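Local coordinates for putative electron transport related protein (Corynebacterium diphtheriae, PDB 4PQ1) that probably acts as a thioredoxin-like thiol-disulfide oxidoreductase, a DsbF homologue that exchanges electrons through a CxxC disulfide, at residues Y42-W55 against L73-D86. Residues are numbered along the deposited sequence; the frame is centred on the assembly and turned at random.
Sequences YKDKIVVLNAWGQW and LGDKGTVVGINVRD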
# COMPACT_ATOMS: atom_id res chain seq x y z
N TYR A 42 0.56 13.20 3.09
CA TYR A 42 0.92 13.17 1.67
C TYR A 42 -0.22 13.68 0.77
O TYR A 42 -0.39 13.22 -0.36
CB TYR A 42 1.33 11.76 1.27
CG TYR A 42 2.23 11.13 2.30
CD1 TYR A 42 3.59 11.43 2.35
CD2 TYR A 42 1.72 10.26 3.26
CE1 TYR A 42 4.42 10.86 3.32
CE2 TYR A 42 2.55 9.68 4.23
CZ TYR A 42 3.89 9.99 4.26
OH TYR A 42 4.71 9.42 5.22
N LYS A 43 -1.00 14.62 1.30
CA LYS A 43 -2.07 15.26 0.52
C LYS A 43 -1.53 15.79 -0.79
O LYS A 43 -0.44 16.36 -0.83
CB LYS A 43 -2.71 16.39 1.32
CG LYS A 43 -3.90 17.03 0.63
CD LYS A 43 -4.39 18.24 1.42
CE LYS A 43 -5.64 18.86 0.78
NZ LYS A 43 -6.80 17.95 0.90
N ASP A 44 -2.28 15.56 -1.87
CA ASP A 44 -1.94 16.01 -3.22
C ASP A 44 -0.69 15.32 -3.76
O ASP A 44 -0.13 15.72 -4.78
CB ASP A 44 -1.78 17.54 -3.25
CG ASP A 44 -3.07 18.25 -2.86
OD1 ASP A 44 -4.11 17.97 -3.50
OD2 ASP A 44 -3.05 19.05 -1.89
N LYS A 45 -0.27 14.26 -3.08
CA LYS A 45 0.85 13.45 -3.54
C LYS A 45 0.38 12.02 -3.88
O LYS A 45 -0.58 11.52 -3.30
CB LYS A 45 1.95 13.41 -2.49
CG LYS A 45 2.53 14.76 -2.10
CD LYS A 45 3.53 15.25 -3.13
CE LYS A 45 4.41 16.36 -2.55
NZ LYS A 45 5.13 17.10 -3.63
N ILE A 46 1.06 11.40 -4.83
CA ILE A 46 0.77 10.01 -5.17
C ILE A 46 1.16 9.10 -3.99
O ILE A 46 2.16 9.33 -3.32
CB ILE A 46 1.53 9.58 -6.44
CG1 ILE A 46 1.04 10.38 -7.65
CG2 ILE A 46 1.36 8.09 -6.70
CD1 ILE A 46 1.84 10.06 -8.90
N VAL A 47 0.33 8.09 -3.72
CA VAL A 47 0.58 7.21 -2.60
C VAL A 47 0.35 5.75 -2.99
O VAL A 47 -0.74 5.37 -3.44
CB VAL A 47 -0.32 7.55 -1.40
CG1 VAL A 47 -0.13 6.51 -0.31
CG2 VAL A 47 0.02 8.95 -0.85
N VAL A 48 1.40 4.94 -2.82
CA VAL A 48 1.28 3.51 -3.08
C VAL A 48 1.19 2.74 -1.77
O VAL A 48 2.17 2.66 -1.02
CB VAL A 48 2.47 2.98 -3.91
CG1 VAL A 48 2.31 1.50 -4.18
CG2 VAL A 48 2.57 3.74 -5.22
N LEU A 49 0.01 2.20 -1.49
CA LEU A 49 -0.25 1.39 -0.28
C LEU A 49 0.05 -0.07 -0.53
O LEU A 49 -0.37 -0.64 -1.55
CB LEU A 49 -1.71 1.51 0.16
CG LEU A 49 -2.30 2.87 0.46
CD1 LEU A 49 -3.80 2.71 0.55
CD2 LEU A 49 -1.71 3.39 1.76
N ASN A 50 0.75 -0.69 0.42
CA ASN A 50 1.13 -2.08 0.30
C ASN A 50 0.98 -2.79 1.63
O ASN A 50 1.60 -2.40 2.63
CB ASN A 50 2.57 -2.20 -0.21
CG ASN A 50 3.06 -3.62 -0.24
OD1 ASN A 50 3.84 -4.02 0.61
ND2 ASN A 50 2.58 -4.41 -1.20
N ALA A 51 0.10 -3.78 1.66
CA ALA A 51 -0.08 -4.63 2.83
C ALA A 51 0.92 -5.77 2.78
O ALA A 51 1.03 -6.48 1.77
CB ALA A 51 -1.49 -5.16 2.90
N TRP A 52 1.66 -5.94 3.87
CA TRP A 52 2.79 -6.87 3.88
C TRP A 52 3.02 -7.40 5.29
O TRP A 52 2.45 -6.89 6.25
CB TRP A 52 4.05 -6.17 3.38
CG TRP A 52 4.60 -5.13 4.35
CD1 TRP A 52 4.21 -3.83 4.47
CD2 TRP A 52 5.63 -5.33 5.33
NE1 TRP A 52 4.94 -3.20 5.46
CE2 TRP A 52 5.82 -4.10 6.01
CE3 TRP A 52 6.42 -6.42 5.69
CZ2 TRP A 52 6.76 -3.95 7.04
CZ3 TRP A 52 7.36 -6.26 6.72
CH2 TRP A 52 7.52 -5.03 7.38
N GLY A 53 3.86 -8.43 5.39
CA GLY A 53 4.32 -8.94 6.68
C GLY A 53 5.61 -9.66 6.38
O GLY A 53 5.75 -10.23 5.30
N GLN A 54 6.57 -9.64 7.30
CA GLN A 54 7.85 -10.32 7.07
C GLN A 54 7.68 -11.84 6.98
O GLN A 54 8.55 -12.53 6.46
CB GLN A 54 8.86 -9.96 8.17
CG GLN A 54 8.42 -10.28 9.58
CD GLN A 54 8.59 -11.74 9.93
OE1 GLN A 54 9.65 -12.33 9.70
NE2 GLN A 54 7.53 -12.34 10.48
N TRP A 55 6.56 -12.35 7.49
CA TRP A 55 6.26 -13.78 7.51
C TRP A 55 5.81 -14.28 6.14
O TRP A 55 5.55 -15.47 5.94
CB TRP A 55 5.16 -14.06 8.55
CG TRP A 55 4.02 -13.11 8.36
CD1 TRP A 55 3.80 -11.94 9.04
CD2 TRP A 55 2.97 -13.22 7.40
NE1 TRP A 55 2.66 -11.33 8.57
CE2 TRP A 55 2.14 -12.09 7.56
CE3 TRP A 55 2.64 -14.17 6.42
CZ2 TRP A 55 1.02 -11.88 6.77
CZ3 TRP A 55 1.53 -13.96 5.65
CH2 TRP A 55 0.73 -12.83 5.82
N LEU A 73 9.23 7.52 -7.23
CA LEU A 73 8.23 8.56 -6.97
C LEU A 73 8.90 9.82 -6.46
O LEU A 73 8.53 10.93 -6.85
CB LEU A 73 7.19 8.06 -5.97
CG LEU A 73 6.14 7.07 -6.49
CD1 LEU A 73 5.56 6.24 -5.35
CD2 LEU A 73 5.03 7.82 -7.22
N GLY A 74 9.89 9.65 -5.59
CA GLY A 74 10.67 10.76 -5.08
C GLY A 74 9.83 11.82 -4.40
O GLY A 74 9.10 11.53 -3.45
N ASP A 75 9.92 13.05 -4.91
CA ASP A 75 9.16 14.19 -4.39
C ASP A 75 7.66 14.03 -4.58
O ASP A 75 6.86 14.41 -3.73
CB ASP A 75 9.60 15.48 -5.09
CG ASP A 75 10.40 16.38 -4.18
OD1 ASP A 75 10.37 16.14 -2.96
OD2 ASP A 75 11.03 17.32 -4.69
N LYS A 76 7.31 13.46 -5.72
CA LYS A 76 5.93 13.38 -6.19
C LYS A 76 5.04 12.48 -5.36
O LYS A 76 3.82 12.49 -5.51
CB LYS A 76 5.94 12.92 -7.64
CG LYS A 76 6.81 13.79 -8.54
CD LYS A 76 6.41 15.26 -8.41
CE LYS A 76 6.88 16.08 -9.61
NZ LYS A 76 8.36 16.05 -9.74
N GLY A 77 5.65 11.67 -4.49
CA GLY A 77 4.88 10.77 -3.65
C GLY A 77 5.70 9.84 -2.77
O GLY A 77 6.84 10.13 -2.42
N THR A 78 5.09 8.71 -2.42
CA THR A 78 5.65 7.81 -1.42
C THR A 78 4.97 6.45 -1.45
O THR A 78 3.81 6.33 -1.86
CB THR A 78 5.49 8.40 0.01
OG1 THR A 78 6.27 7.65 0.94
CG2 THR A 78 4.03 8.33 0.46
N VAL A 79 5.69 5.42 -1.03
CA VAL A 79 5.07 4.15 -0.68
C VAL A 79 4.72 4.23 0.80
O VAL A 79 5.44 4.85 1.58
CB VAL A 79 5.99 2.94 -0.97
CG1 VAL A 79 5.34 1.64 -0.51
CG2 VAL A 79 6.34 2.87 -2.46
N VAL A 80 3.59 3.65 1.18
CA VAL A 80 3.25 3.47 2.60
C VAL A 80 2.86 2.02 2.86
O VAL A 80 1.90 1.52 2.29
CB VAL A 80 2.09 4.37 3.04
CG1 VAL A 80 1.71 4.03 4.48
CG2 VAL A 80 2.49 5.82 2.91
N GLY A 81 3.62 1.35 3.71
CA GLY A 81 3.35 -0.05 3.97
C GLY A 81 2.27 -0.19 5.01
O GLY A 81 2.10 0.67 5.89
N ILE A 82 1.52 -1.27 4.91
CA ILE A 82 0.57 -1.62 5.96
C ILE A 82 0.96 -3.00 6.47
O ILE A 82 0.63 -4.02 5.87
CB ILE A 82 -0.88 -1.58 5.45
CG1 ILE A 82 -1.22 -0.18 4.93
CG2 ILE A 82 -1.87 -2.01 6.53
CD1 ILE A 82 -2.59 -0.08 4.32
N ASN A 83 1.70 -3.03 7.57
CA ASN A 83 2.24 -4.27 8.13
C ASN A 83 1.14 -5.02 8.87
O ASN A 83 0.62 -4.53 9.89
CB ASN A 83 3.43 -3.92 9.03
CG ASN A 83 4.01 -5.13 9.76
OD1 ASN A 83 4.11 -5.12 10.98
ND2 ASN A 83 4.40 -6.16 9.02
N VAL A 84 0.72 -6.16 8.33
CA VAL A 84 -0.37 -6.91 8.96
C VAL A 84 0.14 -8.28 9.48
O VAL A 84 1.12 -8.82 8.98
CB VAL A 84 -1.55 -7.13 7.98
CG1 VAL A 84 -2.03 -5.77 7.40
CG2 VAL A 84 -1.18 -8.08 6.85
N ARG A 85 -0.53 -8.79 10.52
CA ARG A 85 -0.29 -10.16 11.01
C ARG A 85 1.14 -10.37 11.50
O ARG A 85 1.59 -11.50 11.66
CB ARG A 85 -0.62 -11.19 9.94
CG ARG A 85 -2.02 -11.72 10.01
CD ARG A 85 -2.48 -12.33 8.69
NE ARG A 85 -3.76 -11.75 8.33
CZ ARG A 85 -4.28 -11.69 7.12
NH1 ARG A 85 -3.66 -12.20 6.07
NH2 ARG A 85 -5.46 -11.10 6.97
N ASP A 86 1.84 -9.27 11.74
CA ASP A 86 3.10 -9.31 12.44
C ASP A 86 2.84 -8.90 13.88
O ASP A 86 2.91 -7.72 14.23
CB ASP A 86 4.14 -8.41 11.77
CG ASP A 86 5.08 -9.19 10.88
OD1 ASP A 86 5.51 -10.29 11.30
OD2 ASP A 86 5.40 -8.72 9.77
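D86 holds the turn that follows strand 46-52 through both carboxylate oxygens: OD2 accepts the backbone N of Q54 at 2.9 Å and OD1 the NE2 of Q54 at 3.0 Å, each by its syn lone pair. Q54 reaches back because CG sits between N and the carbonyl carbon (chi1 58°) and the chain bends again at chi2. The anti lone pair of OD2 takes ND2 of N83, in that amide's plane, so three N-H groups fix the carboxylate. Beside it, W55 NE1 points to V84 O at 3.0 Å, the acceptor only 2° out of the indole plane, while the CB of R85 packs against the same ring.

The tightly packed part is the parallel ladder of 46-52 on 77-83, whose short axes approach to 4.4 Å at 24°. Alternating N-H···O bonds run from I46 N to K76 O through V84 N to W52 O. N83 lies over one face of the W52 indole, its CA 4.1 Å from the five-membered ring's centroid, while the CA of G81 meets the edge; W52 NE1 itself bonds S105. At the other end, T78 CG2 stands over the centre of the Y42 ring, 3.7 Å from its centroid, a CH-pi contact.

Looser is the solvent-facing start, where exposed D75 and K76 meet K45 mainly through backbone oxygens; K45 NZ makes only a weak bond to D75 O.

Helices 57-61 and 63-73 lie in the connection between the two strands, a beta-alpha-beta crossover of the thioredoxin fold. I46, V48 and L73 pack together against I154 of helix 147-156, helix 89-98 covers N83 and D86, and strands 127-131 and 105-107 flank the pair.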